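Local coordinates for uncharacterized protein (Exiguobacterium sibiricum, PDB 3B77) that is of unknown function but carries a bacterial pleckstrin homology (PH) domain followed by a helical region that probably serves oligomerisation, at residues 5-10 / 101-106; 29-34 / 186-191; 71-76 / 119-124; 76-81 / 113-118. All blocks are in the same frame, centred on the assembly; numbering follows the deposited sequence.

Along the chain, contact 4 is nested inside contact 3 and both lie within the loop closed by contact 2, while contact 1 alternates with each of them. Contacts 3 and 4 share Val76, strand 73-79 and helix 108-146, with centres about 12 Å apart. Contact 1 joins the two sheets of the PH domain at strands 6-7 and 97-104; contact 2 adds the C-terminal helix 184-191 against strand 30-35, about 13 Å from contact 1, centre to centre. Contacts 1 and 3 are the farthest apart, their centres about 21 Å from each other. Contacts 2, 3 and 4, with the edge strand 73-79, also take part in the interface with the second subunit.

Contact 1: 5-10 / 101-106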
loop_
_atom_site.group_PDB
_atom_site.type_symbol
_atom_site.label_atom_id
_atom_site.label_comp_id
_atom_site.label_asym_id
_atom_site.label_seq_id
_atom_site.Cartn_x
_atom_site.Cartn_y
_atom_site.Cartn_z
ATOM N N GLY A 5 16.444 -4.923 66.005
ATOM C CA GLY A 5 16.581 -3.470 66.056
ATOM C C GLY A 5 15.693 -2.713 67.003
ATOM O O GLY A 5 14.685 -3.224 67.453
ATOM N N GLN A 6 16.087 -1.467 67.273
ATOM C CA GLN A 6 15.378 -0.587 68.194
ATOM C C GLN A 6 14.877 0.661 67.484
ATOM O O GLN A 6 15.635 1.336 66.799
ATOM C CB GLN A 6 16.303 -0.136 69.344
ATOM C CG GLN A 6 16.977 -1.255 70.169
ATOM C CD GLN A 6 16.016 -2.047 71.022
ATOM O OE1 GLN A 6 15.139 -1.494 71.673
ATOM N NE2 GLN A 6 16.187 -3.356 71.032
ATOM N N VAL A 7 13.605 0.973 67.669
ATOM C CA VAL A 7 13.057 2.221 67.191
ATOM C C VAL A 7 13.635 3.329 68.058
ATOM O O VAL A 7 13.503 3.300 69.290
ATOM C CB VAL A 7 11.526 2.235 67.281
ATOM C CG1 VAL A 7 10.974 3.586 66.838
ATOM C CG2 VAL A 7 10.935 1.099 66.446
ATOM N N ILE A 8 14.298 4.289 67.420
ATOM C CA ILE A 8 14.920 5.393 68.127
ATOM C C ILE A 8 13.905 6.522 68.299
ATOM O O ILE A 8 13.096 6.776 67.420
ATOM C CB ILE A 8 16.147 5.915 67.356
ATOM C CG1 ILE A 8 17.149 4.781 67.039
ATOM C CG2 ILE A 8 16.795 7.054 68.096
ATOM C CD1 ILE A 8 17.589 3.936 68.208
ATOM N N HIS A 9 13.962 7.200 69.435
ATOM C CA HIS A 9 13.096 8.327 69.726
ATOM C C HIS A 9 13.642 9.555 68.980
ATOM O O HIS A 9 14.847 9.711 68.867
ATOM C CB HIS A 9 13.092 8.579 71.239
ATOM C CG HIS A 9 12.063 9.564 71.692
ATOM N ND1 HIS A 9 12.279 10.924 71.686
ATOM C CD2 HIS A 9 10.812 9.388 72.174
ATOM C CE1 HIS A 9 11.201 11.544 72.130
ATOM N NE2 HIS A 9 10.297 10.634 72.436
ATOM N N PRO A 10 12.763 10.410 68.442
ATOM C CA PRO A 10 13.119 11.667 67.773
ATOM C C PRO A 10 14.182 12.544 68.437
ATOM O O PRO A 10 14.929 13.233 67.741
ATOM C CB PRO A 10 11.795 12.425 67.744
ATOM C CG PRO A 10 10.764 11.373 67.686
ATOM C CD PRO A 10 11.314 10.163 68.379
ATOM N N ILE A 101 13.207 -6.163 58.144
ATOM C CA ILE A 101 13.788 -5.563 59.344
ATOM C C ILE A 101 13.101 -6.099 60.590
ATOM O O ILE A 101 11.883 -5.995 60.711
ATOM C CB ILE A 101 13.673 -4.016 59.302
ATOM C CG1 ILE A 101 14.251 -3.467 57.980
ATOM C CG2 ILE A 101 14.380 -3.399 60.502
ATOM C CD1 ILE A 101 13.984 -1.994 57.753
ATOM N N ASP A 102 13.894 -6.684 61.493
ATOM C CA ASP A 102 13.403 -7.225 62.778
ATOM C C ASP A 102 13.509 -6.164 63.855
ATOM O O ASP A 102 14.550 -5.533 63.989
ATOM C CB ASP A 102 14.203 -8.455 63.199
ATOM C CG ASP A 102 13.865 -9.684 62.367
ATOM O OD1 ASP A 102 12.660 -9.985 62.219
ATOM O OD2 ASP A 102 14.794 -10.360 61.879
ATOM N N VAL A 103 12.432 -5.966 64.608
ATOM C CA VAL A 103 12.356 -4.897 65.586
ATOM C C VAL A 103 11.833 -5.432 66.920
ATOM O O VAL A 103 10.946 -6.291 66.956
ATOM C CB VAL A 103 11.435 -3.748 65.092
ATOM C CG1 VAL A 103 11.438 -2.595 66.060
ATOM C CG2 VAL A 103 11.868 -3.272 63.742
ATOM N N ASP A 104 12.395 -4.898 68.006
ATOM C CA ASP A 104 12.000 -5.223 69.366
ATOM C C ASP A 104 10.484 -5.200 69.502
ATOM O O ASP A 104 9.865 -4.145 69.324
ATOM C CB ASP A 104 12.627 -4.193 70.318
ATOM C CG ASP A 104 12.491 -4.567 71.804
ATOM O OD1 ASP A 104 11.541 -5.296 72.211
ATOM O OD2 ASP A 104 13.356 -4.084 72.568
ATOM N N LYS A 105 9.895 -6.354 69.844
ATOM C CA LYS A 105 8.442 -6.459 69.960
ATOM C C LYS A 105 7.861 -5.453 70.926
ATOM O O LYS A 105 6.685 -5.109 70.802
ATOM C CB LYS A 105 7.985 -7.869 70.342
ATOM C CG LYS A 105 8.397 -8.333 71.737
ATOM C CD LYS A 105 8.013 -9.803 72.004
ATOM C CE LYS A 105 6.629 -9.972 72.638
ATOM N NZ LYS A 105 6.241 -11.419 72.932
ATOM N N LYS A 106 8.666 -4.994 71.879
ATOM C CA LYS A 106 8.226 -3.959 72.812
ATOM C C LYS A 106 7.715 -2.723 72.074
ATOM O O LYS A 106 6.755 -2.092 72.507
ATOM C CB LYS A 106 9.350 -3.542 73.783
ATOM C CG LYS A 106 9.708 -4.565 74.899
#
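Gly5 O is met by two donors from the strand that ends at Asp104. The backbone N of Asp104 gives it a hydrogen bond of 2.9 Å, almost straight at 170° and running close to the C=O axis, and the CA-H of Val103 adds a softer contact, Val103 CA to Gly5 O being 3.4 Å. Gly5 N, in turn, donates to Asp102 O at 2.8 Å, a more bent bond. Gly5 therefore holds the two residues flanking Val103, the pattern of a single parallel bridge.

The next pair is polar. Gln6 starts away from Asp104, but its chain bends at chi2 (-69°), turning CD back toward Asp104; amide and carboxylate planes are 80° apart. Gln6 NE2 reaches Asp104 OD2 at 3.3 Å in a weak hydrogen bond. The other carboxylate oxygen, Asp104 OD1, turns to its own backbone and takes the N-H of Lys106 from above the carboxylate plane, an Asx turn that limits its rotation. Val7 CG2 packs on Val103 CG1 at 3.7 Å, the two side chains crossing at a slant.

Since strand 6-7 also pairs with strand 30-35, the bridge ties the first sheet to the last strand of the second, just before helix 108-146, consistent with the two-sheet sandwich of the PH-domain fold, here closed along one edge by this bridge.

Contact 2: 29-34 / 186-191; sequences KIYFLI and FYEKYI
Tyr31 leans on the helix at Tyr187 and Glu188. Its CG sits beside the backbone N (chi1 -77°), and the start of the ring lies against the beta-carbon of Tyr187: Tyr31 CD2 to Tyr187 CB is 3.5 Å. In return, Tyr31 CB comes within 3.7 Å of Tyr187 CG. The two rings are nearly parallel, their planes 18° apart, yet they are slid so far past one another that the centroids stand 5.7 Å apart and overlap is slight. The Tyr187 ring runs on away from the strand into the interior, where its hydroxyl hydrogen-bonds that of Tyr68. At the other end of the Tyr31 ring, the hydroxyl comes near the Glu188 carboxylate, with Tyr31 OH to Glu188 OE1 at 4.1 Å, too long for a bond; ring and carboxylate planes are steeply turned, 78° apart.

Between Tyr31 and Phe32 the strand has a classic beta bulge, both residues facing Phe43 of the neighbouring strand 39-44. As a result, two successive side chains point at the helix, which lays the C-terminal segment of the YvbH-like region over the first sheet of the PH domain.

Phe32 takes the second place. Its ring meets Ile191 at the edge, near the ring plane, with Phe32 CD2 to Ile191 CG1 at 3.8 Å. The same CG1 also comes near the strand backbone, 4.1 Å from Tyr31 O. On the other side of the ring's CG, Phe32 CD1 meets Leu114 of helix 108-146.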
loop_
_atom_site.group_PDB
_atom_site.type_symbol
_atom_site.label_atom_id
_atom_site.label_comp_id
_atom_site.label_asym_id
_atom_site.label_seq_id
_atom_site.Cartn_x
_atom_site.Cartn_y
_atom_site.Cartn_z
ATOM N N LYS A 29 14.212 15.498 56.363
ATOM C CA LYS A 29 13.907 15.339 57.764
ATOM C C LYS A 29 13.662 13.850 58.080
ATOM O O LYS A 29 13.018 13.150 57.312
ATOM C CB LYS A 29 12.698 16.234 58.063
ATOM C CG LYS A 29 11.972 15.962 59.364
ATOM C CD LYS A 29 10.951 17.059 59.693
ATOM C CE LYS A 29 10.000 16.599 60.785
ATOM N NZ LYS A 29 10.740 15.911 61.856
ATOM N N ILE A 30 14.203 13.367 59.199
ATOM C CA ILE A 30 14.064 11.950 59.597
ATOM C C ILE A 30 12.745 11.741 60.300
ATOM O O ILE A 30 12.439 12.456 61.237
ATOM C CB ILE A 30 15.151 11.490 60.571
ATOM C CG1 ILE A 30 16.554 11.738 60.013
ATOM C CG2 ILE A 30 14.995 10.020 60.861
ATOM C CD1 ILE A 30 17.689 11.432 60.992
ATOM N N TYR A 31 11.962 10.770 59.838
ATOM C CA TYR A 31 10.659 10.450 60.427
ATOM C C TYR A 31 10.641 9.125 61.166
ATOM O O TYR A 31 9.743 8.878 61.956
ATOM C CB TYR A 31 9.576 10.444 59.359
ATOM C CG TYR A 31 9.140 11.825 58.937
ATOM C CD1 TYR A 31 9.791 12.486 57.917
ATOM C CD2 TYR A 31 8.075 12.469 59.568
ATOM C CE1 TYR A 31 9.416 13.741 57.520
ATOM C CE2 TYR A 31 7.691 13.740 59.180
ATOM C CZ TYR A 31 8.372 14.363 58.145
ATOM O OH TYR A 31 8.030 15.617 57.710
ATOM N N PHE A 32 11.623 8.264 60.938
ATOM C CA PHE A 32 11.628 6.974 61.597
ATOM C C PHE A 32 13.004 6.373 61.483
ATOM O O PHE A 32 13.565 6.324 60.399
ATOM C CB PHE A 32 10.606 6.062 60.942
ATOM C CG PHE A 32 10.006 5.058 61.888
ATOM C CD1 PHE A 32 10.604 3.809 62.099
ATOM C CD2 PHE A 32 8.838 5.358 62.578
ATOM C CE1 PHE A 32 10.045 2.896 62.987
ATOM C CE2 PHE A 32 8.288 4.451 63.434
ATOM C CZ PHE A 32 8.888 3.220 63.639
ATOM N N LEU A 33 13.563 5.946 62.604
ATOM C CA LEU A 33 14.898 5.373 62.618
ATOM C C LEU A 33 14.857 4.097 63.437
ATOM O O LEU A 33 14.221 4.040 64.498
ATOM C CB LEU A 33 15.911 6.377 63.165
ATOM C CG LEU A 33 17.407 6.036 63.236
ATOM C CD1 LEU A 33 18.022 5.632 61.925
ATOM C CD2 LEU A 33 18.116 7.238 63.748
ATOM N N ILE A 34 15.474 3.060 62.886
ATOM C CA ILE A 34 15.600 1.767 63.520
ATOM C C ILE A 34 17.087 1.494 63.520
ATOM O O ILE A 34 17.745 1.530 62.466
ATOM C CB ILE A 34 14.903 0.657 62.727
ATOM C CG1 ILE A 34 13.385 0.876 62.712
ATOM C CG2 ILE A 34 15.270 -0.717 63.308
ATOM C CD1 ILE A 34 12.634 -0.027 61.764
ATOM N N PHE A 186 2.934 11.723 54.546
ATOM C CA PHE A 186 2.529 10.353 54.797
ATOM C C PHE A 186 3.065 9.807 56.133
ATOM O O PHE A 186 2.371 9.070 56.813
ATOM C CB PHE A 186 2.941 9.446 53.640
ATOM C CG PHE A 186 2.184 9.711 52.391
ATOM C CD1 PHE A 186 2.479 10.797 51.609
ATOM C CD2 PHE A 186 1.156 8.891 52.009
ATOM C CE1 PHE A 186 1.763 11.041 50.466
ATOM C CE2 PHE A 186 0.449 9.144 50.864
ATOM C CZ PHE A 186 0.748 10.213 50.103
ATOM N N TYR A 187 4.297 10.143 56.490
ATOM C CA TYR A 187 4.828 9.768 57.795
ATOM C C TYR A 187 4.188 10.635 58.871
ATOM O O TYR A 187 3.880 10.174 59.955
ATOM C CB TYR A 187 6.331 9.942 57.840
ATOM C CG TYR A 187 7.095 8.964 56.995
ATOM C CD1 TYR A 187 7.184 7.636 57.373
ATOM C CD2 TYR A 187 7.741 9.359 55.843
ATOM C CE1 TYR A 187 7.868 6.717 56.619
ATOM C CE2 TYR A 187 8.452 8.439 55.078
ATOM C CZ TYR A 187 8.508 7.111 55.469
ATOM O OH TYR A 187 9.188 6.145 54.718
ATOM N N GLU A 188 3.988 11.906 58.562
ATOM C CA GLU A 188 3.354 12.845 59.483
ATOM C C GLU A 188 1.981 12.342 59.891
ATOM O O GLU A 188 1.617 12.433 61.048
ATOM C CB GLU A 188 3.232 14.218 58.810
ATOM C CG GLU A 188 3.494 15.417 59.715
ATOM C CD GLU A 188 4.191 16.579 58.964
ATOM O OE1 GLU A 188 4.092 16.675 57.706
ATOM O OE2 GLU A 188 4.865 17.382 59.644
ATOM N N LYS A 189 1.236 11.795 58.938
ATOM C CA LYS A 189 -0.135 11.338 59.169
ATOM C C LYS A 189 -0.240 10.129 60.093
ATOM O O LYS A 189 -1.159 10.054 60.910
ATOM C CB LYS A 189 -0.772 11.001 57.828
ATOM C CG LYS A 189 -2.251 10.606 57.834
ATOM C CD LYS A 189 -2.614 10.166 56.437
ATOM C CE LYS A 189 -4.076 10.084 56.181
ATOM N NZ LYS A 189 -4.603 11.324 55.555
ATOM N N TYR A 190 0.709 9.205 59.966
ATOM C CA TYR A 190 0.676 7.946 60.711
ATOM C C TYR A 190 1.632 7.837 61.893
ATOM O O TYR A 190 1.407 7.005 62.764
ATOM C CB TYR A 190 0.946 6.761 59.781
ATOM C CG TYR A 190 -0.112 6.557 58.730
ATOM C CD1 TYR A 190 -1.387 6.095 59.079
ATOM C CD2 TYR A 190 0.154 6.809 57.386
ATOM C CE1 TYR A 190 -2.364 5.908 58.131
ATOM C CE2 TYR A 190 -0.815 6.627 56.434
ATOM C CZ TYR A 190 -2.080 6.165 56.815
ATOM O OH TYR A 190 -3.066 5.966 55.881
ATOM N N ILE A 191 2.704 8.626 61.916
ATOM C CA ILE A 191 3.653 8.585 63.044
ATOM C C ILE A 191 3.255 9.476 64.226
ATOM O O ILE A 191 3.713 9.238 65.346
ATOM C CB ILE A 191 5.086 8.932 62.620
ATOM C CG1 ILE A 191 5.826 7.703 62.084
ATOM C CG2 ILE A 191 5.870 9.453 63.803
ATOM C CD1 ILE A 191 5.198 7.065 60.919
#

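Contact 3: 71-76 / 119-124; sequences YPIRHV and LAIAEK
Ile73 and Val76 both aim their side chains at the helix, although they are three residues apart; His75 between them has a positive phi (55°), which breaks the usual alternation of the strand and leaves Arg74 and His75 both turned away. Ile73 uses two branches. Its outer methyl crosses Ile121 obliquely, with Ile73 CD1 to Ile121 CG2 at 3.9 Å, while its CG2, which lies beside the carbonyl carbon, approaches the methyl of Ala122.

That alanine is where the backbones come closest. Ala122 CB sits only 3.2 Å from Ile73 O, and Ala122 CA offers a C-H to the same oxygen at 3.4 Å. Only a small side chain stands between helix and strand here, and the two axes approach to 7.0 Å while crossing at -128°. This is the helix of the PH-domain fold packing against the second sheet, with the alanine at the close approach. A water donates to Ile73 O at 2.8 Å; its bond to Ala122 O is doubtfully short.

Val76 meets the first residue of 119-124, Leu119. This leucine leaves the helix to one side but bends its tip in, so that Leu119 CD1 rests on Val76 CB at 3.7 Å, the two chains slanting across each other. Val76 CG1 also lies near the methyl and the backbone N of Leu119.

Around this interface, Gln125 further along the helix accepts a hydrogen bond from Ile73 N, and Arg65 of the second subunit packs on Leu119. Ile121 meets Tyr187 of helix 184-191, so helix 108-146 lies here between strand 73-79 and the C-terminal helix.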
loop_
_atom_site.group_PDB
_atom_site.type_symbol
_atom_site.label_atom_id
_atom_site.label_comp_id
_atom_site.label_asym_id
_atom_site.label_seq_id
_atom_site.Cartn_x
_atom_site.Cartn_y
_atom_site.Cartn_z
ATOM N N TYR A 71 13.148 5.015 43.473
ATOM C CA TYR A 71 13.045 3.645 43.980
ATOM C C TYR A 71 11.695 3.476 44.648
ATOM O O TYR A 71 11.536 3.791 45.813
ATOM C CB TYR A 71 14.163 3.354 44.972
ATOM C CG TYR A 71 15.530 3.489 44.392
ATOM C CD1 TYR A 71 16.112 2.444 43.725
ATOM C CD2 TYR A 71 16.230 4.659 44.501
ATOM C CE1 TYR A 71 17.354 2.554 43.179
ATOM C CE2 TYR A 71 17.473 4.785 43.962
ATOM C CZ TYR A 71 18.030 3.733 43.288
ATOM O OH TYR A 71 19.298 3.842 42.723
ATOM N N PRO A 72 10.704 3.006 43.902
ATOM C CA PRO A 72 9.378 2.756 44.476
ATOM C C PRO A 72 9.266 1.646 45.536
ATOM O O PRO A 72 9.946 0.602 45.457
ATOM C CB PRO A 72 8.543 2.366 43.255
ATOM C CG PRO A 72 9.324 2.868 42.075
ATOM C CD PRO A 72 10.732 2.718 42.461
ATOM N N ILE A 73 8.367 1.893 46.490
ATOM C CA ILE A 73 8.063 0.969 47.581
ATOM C C ILE A 73 6.929 0.083 47.162
ATOM O O ILE A 73 5.956 0.560 46.596
ATOM C CB ILE A 73 7.710 1.725 48.890
ATOM C CG1 ILE A 73 8.934 2.535 49.348
ATOM C CG2 ILE A 73 7.288 0.774 49.970
ATOM C CD1 ILE A 73 8.690 3.393 50.512
ATOM N N ARG A 74 7.103 -1.218 47.379
ATOM C CA ARG A 74 6.144 -2.217 46.959
ATOM C C ARG A 74 6.189 -3.392 47.922
ATOM O O ARG A 74 7.181 -3.606 48.616
ATOM C CB ARG A 74 6.501 -2.747 45.575
ATOM C CG ARG A 74 6.485 -1.752 44.469
ATOM C CD ARG A 74 6.891 -2.426 43.152
ATOM N NE ARG A 74 6.936 -1.466 42.036
ATOM C CZ ARG A 74 8.023 -0.829 41.572
ATOM N NH1 ARG A 74 9.244 -1.024 42.097
ATOM N NH2 ARG A 74 7.881 0.036 40.568
ATOM N N HIS A 75 5.100 -4.154 47.935
ATOM C CA HIS A 75 4.993 -5.370 48.711
ATOM C C HIS A 75 5.289 -5.179 50.179
ATOM O O HIS A 75 6.064 -5.938 50.767
ATOM C CB HIS A 75 5.884 -6.451 48.103
ATOM C CG HIS A 75 5.635 -6.660 46.649
ATOM N ND1 HIS A 75 4.465 -7.205 46.175
ATOM C CD2 HIS A 75 6.391 -6.383 45.562
ATOM C CE1 HIS A 75 4.509 -7.261 44.855
ATOM N NE2 HIS A 75 5.668 -6.764 44.456
ATOM N N VAL A 76 4.634 -4.176 50.763
ATOM C CA VAL A 76 4.782 -3.880 52.172
ATOM C C VAL A 76 4.070 -4.951 53.005
ATOM O O VAL A 76 2.861 -5.148 52.869
ATOM C CB VAL A 76 4.246 -2.485 52.505
ATOM C CG1 VAL A 76 4.373 -2.195 54.006
ATOM C CG2 VAL A 76 4.999 -1.439 51.683
ATOM N N LEU A 119 2.833 1.458 53.425
ATOM C CA LEU A 119 1.674 0.940 52.684
ATOM C C LEU A 119 0.991 2.091 51.895
ATOM O O LEU A 119 0.629 1.955 50.733
ATOM C CB LEU A 119 0.722 0.323 53.713
ATOM C CG LEU A 119 -0.133 -0.928 53.561
ATOM C CD1 LEU A 119 0.627 -2.143 53.036
ATOM C CD2 LEU A 119 -0.708 -1.236 54.968
ATOM N N ALA A 120 0.856 3.237 52.542
ATOM C CA ALA A 120 0.259 4.414 51.948
ATOM C C ALA A 120 1.154 4.982 50.847
ATOM O O ALA A 120 0.668 5.388 49.790
ATOM C CB ALA A 120 0.018 5.448 53.031
ATOM N N ILE A 121 2.462 4.993 51.086
ATOM C CA ILE A 121 3.427 5.465 50.067
ATOM C C ILE A 121 3.370 4.558 48.835
ATOM O O ILE A 121 3.238 5.042 47.725
ATOM C CB ILE A 121 4.889 5.516 50.627
ATOM C CG1 ILE A 121 5.001 6.547 51.758
ATOM C CG2 ILE A 121 5.904 5.863 49.516
ATOM C CD1 ILE A 121 6.343 6.501 52.474
ATOM N N ALA A 122 3.473 3.241 49.039
ATOM C CA ALA A 122 3.404 2.288 47.924
ATOM C C ALA A 122 2.164 2.545 47.072
ATOM O O ALA A 122 2.220 2.506 45.843
ATOM C CB ALA A 122 3.391 0.846 48.442
ATOM N N GLU A 123 1.036 2.792 47.722
ATOM C CA GLU A 123 -0.190 2.985 46.977
ATOM C C GLU A 123 -0.166 4.267 46.138
ATOM O O GLU A 123 -0.552 4.266 44.975
ATOM C CB GLU A 123 -1.429 2.945 47.889
ATOM C CG GLU A 123 -2.712 3.277 47.111
ATOM C CD GLU A 123 -4.004 2.807 47.763
ATOM O OE1 GLU A 123 -3.951 2.027 48.753
ATOM O OE2 GLU A 123 -5.084 3.218 47.255
ATOM N N LYS A 124 0.279 5.357 46.727
ATOM C CA LYS A 124 0.329 6.645 46.029
ATOM C C LYS A 124 1.209 6.532 44.802
ATOM O O LYS A 124 0.870 7.082 43.747
ATOM C CB LYS A 124 0.906 7.706 46.954
ATOM C CG LYS A 124 0.949 9.108 46.390
ATOM C CD LYS A 124 -0.418 9.725 46.319
ATOM C CE LYS A 124 -0.325 11.210 46.006
ATOM N NZ LYS A 124 -1.658 11.805 45.765
HETATM O O HOH W 1 4.002 1.158 44.685
#

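Contact 4: 76-81 / 113-118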
loop_
_atom_site.group_PDB
_atom_site.type_symbol
_atom_site.label_atom_id
_atom_site.label_comp_id
_atom_site.label_asym_id
_atom_site.label_seq_id
_atom_site.Cartn_x
_atom_site.Cartn_y
_atom_site.Cartn_z
ATOM N N VAL A 76 4.634 -4.176 50.763
ATOM C CA VAL A 76 4.782 -3.880 52.172
ATOM C C VAL A 76 4.070 -4.951 53.005
ATOM O O VAL A 76 2.861 -5.148 52.869
ATOM C CB VAL A 76 4.246 -2.485 52.505
ATOM C CG1 VAL A 76 4.373 -2.195 54.006
ATOM C CG2 VAL A 76 4.999 -1.439 51.683
HETATM N N MSE A 77 4.847 -5.642 53.848
HETATM C CA MSE A 77 4.359 -6.702 54.727
HETATM C C MSE A 77 4.683 -6.465 56.212
HETATM O O MSE A 77 5.581 -5.700 56.567
HETATM C CB MSE A 77 5.005 -8.030 54.347
HETATM C CG MSE A 77 4.813 -8.457 52.923
HETATM SE SE MSE A 77 2.962 -9.022 52.555
HETATM C CE MSE A 77 3.201 -9.321 50.421
ATOM N N PHE A 78 3.964 -7.175 57.071
ATOM C CA PHE A 78 4.203 -7.114 58.507
ATOM C C PHE A 78 3.963 -8.461 59.141
ATOM O O PHE A 78 3.144 -9.239 58.665
ATOM C CB PHE A 78 3.318 -6.061 59.177
ATOM C CG PHE A 78 3.700 -5.784 60.583
ATOM C CD1 PHE A 78 4.975 -5.371 60.883
ATOM C CD2 PHE A 78 2.797 -5.953 61.614
ATOM C CE1 PHE A 78 5.341 -5.142 62.179
ATOM C CE2 PHE A 78 3.163 -5.706 62.913
ATOM C CZ PHE A 78 4.422 -5.301 63.195
ATOM N N GLU A 79 4.699 -8.734 60.203
ATOM C CA GLU A 79 4.619 -10.006 60.880
ATOM C C GLU A 79 4.759 -9.746 62.377
ATOM O O GLU A 79 5.722 -9.110 62.804
ATOM C CB GLU A 79 5.732 -10.907 60.351
ATOM C CG GLU A 79 5.687 -12.370 60.807
ATOM C CD GLU A 79 6.683 -13.243 60.041
ATOM O OE1 GLU A 79 6.505 -13.402 58.805
ATOM O OE2 GLU A 79 7.641 -13.753 60.678
ATOM N N THR A 80 3.791 -10.204 63.174
ATOM C CA THR A 80 3.808 -9.932 64.615
ATOM C C THR A 80 4.622 -10.992 65.321
ATOM O O THR A 80 5.075 -11.953 64.694
ATOM C CB THR A 80 2.408 -9.877 65.233
ATOM O OG1 THR A 80 1.835 -11.181 65.220
ATOM C CG2 THR A 80 1.512 -8.915 64.489
ATOM N N ALA A 81 4.806 -10.790 66.631
ATOM C CA ALA A 81 5.564 -11.693 67.508
ATOM C C ALA A 81 4.670 -12.665 68.277
ATOM O O ALA A 81 3.649 -12.275 68.843
ATOM C CB ALA A 81 6.385 -10.887 68.491
ATOM N N ASP A 113 2.997 1.728 62.982
ATOM C CA ASP A 113 2.805 3.019 62.320
ATOM C C ASP A 113 3.646 3.137 61.044
ATOM O O ASP A 113 3.231 3.771 60.091
ATOM C CB ASP A 113 3.118 4.199 63.260
ATOM C CG ASP A 113 2.111 4.340 64.405
ATOM O OD1 ASP A 113 1.007 3.712 64.340
ATOM O OD2 ASP A 113 2.439 5.112 65.360
ATOM N N LEU A 114 4.839 2.559 61.048
ATOM C CA LEU A 114 5.674 2.555 59.863
ATOM C C LEU A 114 5.027 1.693 58.768
ATOM O O LEU A 114 4.976 2.072 57.600
ATOM C CB LEU A 114 7.065 2.025 60.193
ATOM C CG LEU A 114 8.114 2.029 59.067
ATOM C CD1 LEU A 114 8.370 3.428 58.558
ATOM C CD2 LEU A 114 9.394 1.402 59.557
ATOM N N TYR A 115 4.533 0.532 59.166
ATOM C CA TYR A 115 3.825 -0.354 58.269
ATOM C C TYR A 115 2.753 0.432 57.536
ATOM O O TYR A 115 2.706 0.398 56.313
ATOM C CB TYR A 115 3.198 -1.506 59.049
ATOM C CG TYR A 115 2.286 -2.386 58.243
ATOM C CD1 TYR A 115 2.773 -3.135 57.184
ATOM C CD2 TYR A 115 0.933 -2.491 58.554
ATOM C CE1 TYR A 115 1.949 -3.970 56.458
ATOM C CE2 TYR A 115 0.086 -3.320 57.824
ATOM C CZ TYR A 115 0.590 -4.061 56.772
ATOM O OH TYR A 115 -0.249 -4.884 56.033
ATOM N N LYS A 116 1.928 1.172 58.275
ATOM C CA LYS A 116 0.864 1.959 57.655
ATOM C C LYS A 116 1.406 2.990 56.693
ATOM O O LYS A 116 0.896 3.109 55.598
ATOM C CB LYS A 116 -0.013 2.648 58.704
ATOM C CG LYS A 116 -0.863 1.717 59.600
ATOM C CD LYS A 116 -1.769 2.584 60.509
ATOM C CE LYS A 116 -2.409 1.857 61.670
ATOM N NZ LYS A 116 -3.354 2.777 62.447
ATOM N N ALA A 117 2.433 3.723 57.108
ATOM C CA ALA A 117 3.059 4.788 56.282
ATOM C C ALA A 117 3.570 4.260 54.945
ATOM O O ALA A 117 3.227 4.793 53.889
ATOM C CB ALA A 117 4.221 5.476 57.049
ATOM N N LEU A 118 4.379 3.204 55.007
ATOM C CA LEU A 118 4.950 2.579 53.811
ATOM C C LEU A 118 3.870 2.055 52.852
ATOM O O LEU A 118 3.962 2.220 51.622
ATOM C CB LEU A 118 5.899 1.453 54.220
ATOM C CG LEU A 118 7.187 1.918 54.907
ATOM C CD1 LEU A 118 8.091 0.719 55.245
ATOM C CD2 LEU A 118 7.908 2.948 54.002
#
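Phe78 places its beta-carbon over the face of the Tyr115 ring, a CH-pi contact in which Phe78 CB lies 3.8 Å from the ring centroid and 20° off the normal. The nearest ring atom is Tyr115 CD1, 3.6 Å from Phe78 CB, so the carbon sits toward that rim of the face. The two aromatic rings do not stack: their planes are inclined at 33° and their centroids lie 5.6 Å apart. The Phe78 ring leads away from 113-118 and packs on Val111, a turn earlier in the same helix.

From the other side of the ring plane, and obliquely, Val76 CG1 comes to Tyr115 CD1 at 3.7 Å; the carbonyl carbon of Met77, modelled as selenomethionine, approaches Tyr115 CE1 from the side of Phe78. The ring thus sits between the side chains of Val76 and Phe78, touching the strand backbone at Met77. One turn on, Val76 CG2 approaches Leu118 CB at 4.0 Å, a second foothold on the helix.

What sets the tyrosine there is its first torsion, CG anti to the backbone N (chi1 172°), on a helix nearly antiparallel to the strand. A C-terminal helix packed on the strands is the hallmark of the PH-domain fold. Val88 of strand 87-94 also packs on Phe78, and Phe92 on Leu118.

Strand 73-79 is the outermost of its sheet within the chain, but Phe78 and Glu79 pair with an antiparallel strand of the second subunit, so the sheet continues across the interface, and Leu63 of that subunit packs on Tyr115. On another side of helix 108-146, Leu114, Ala117 and Leu118 meet Tyr187 of helix 184-191.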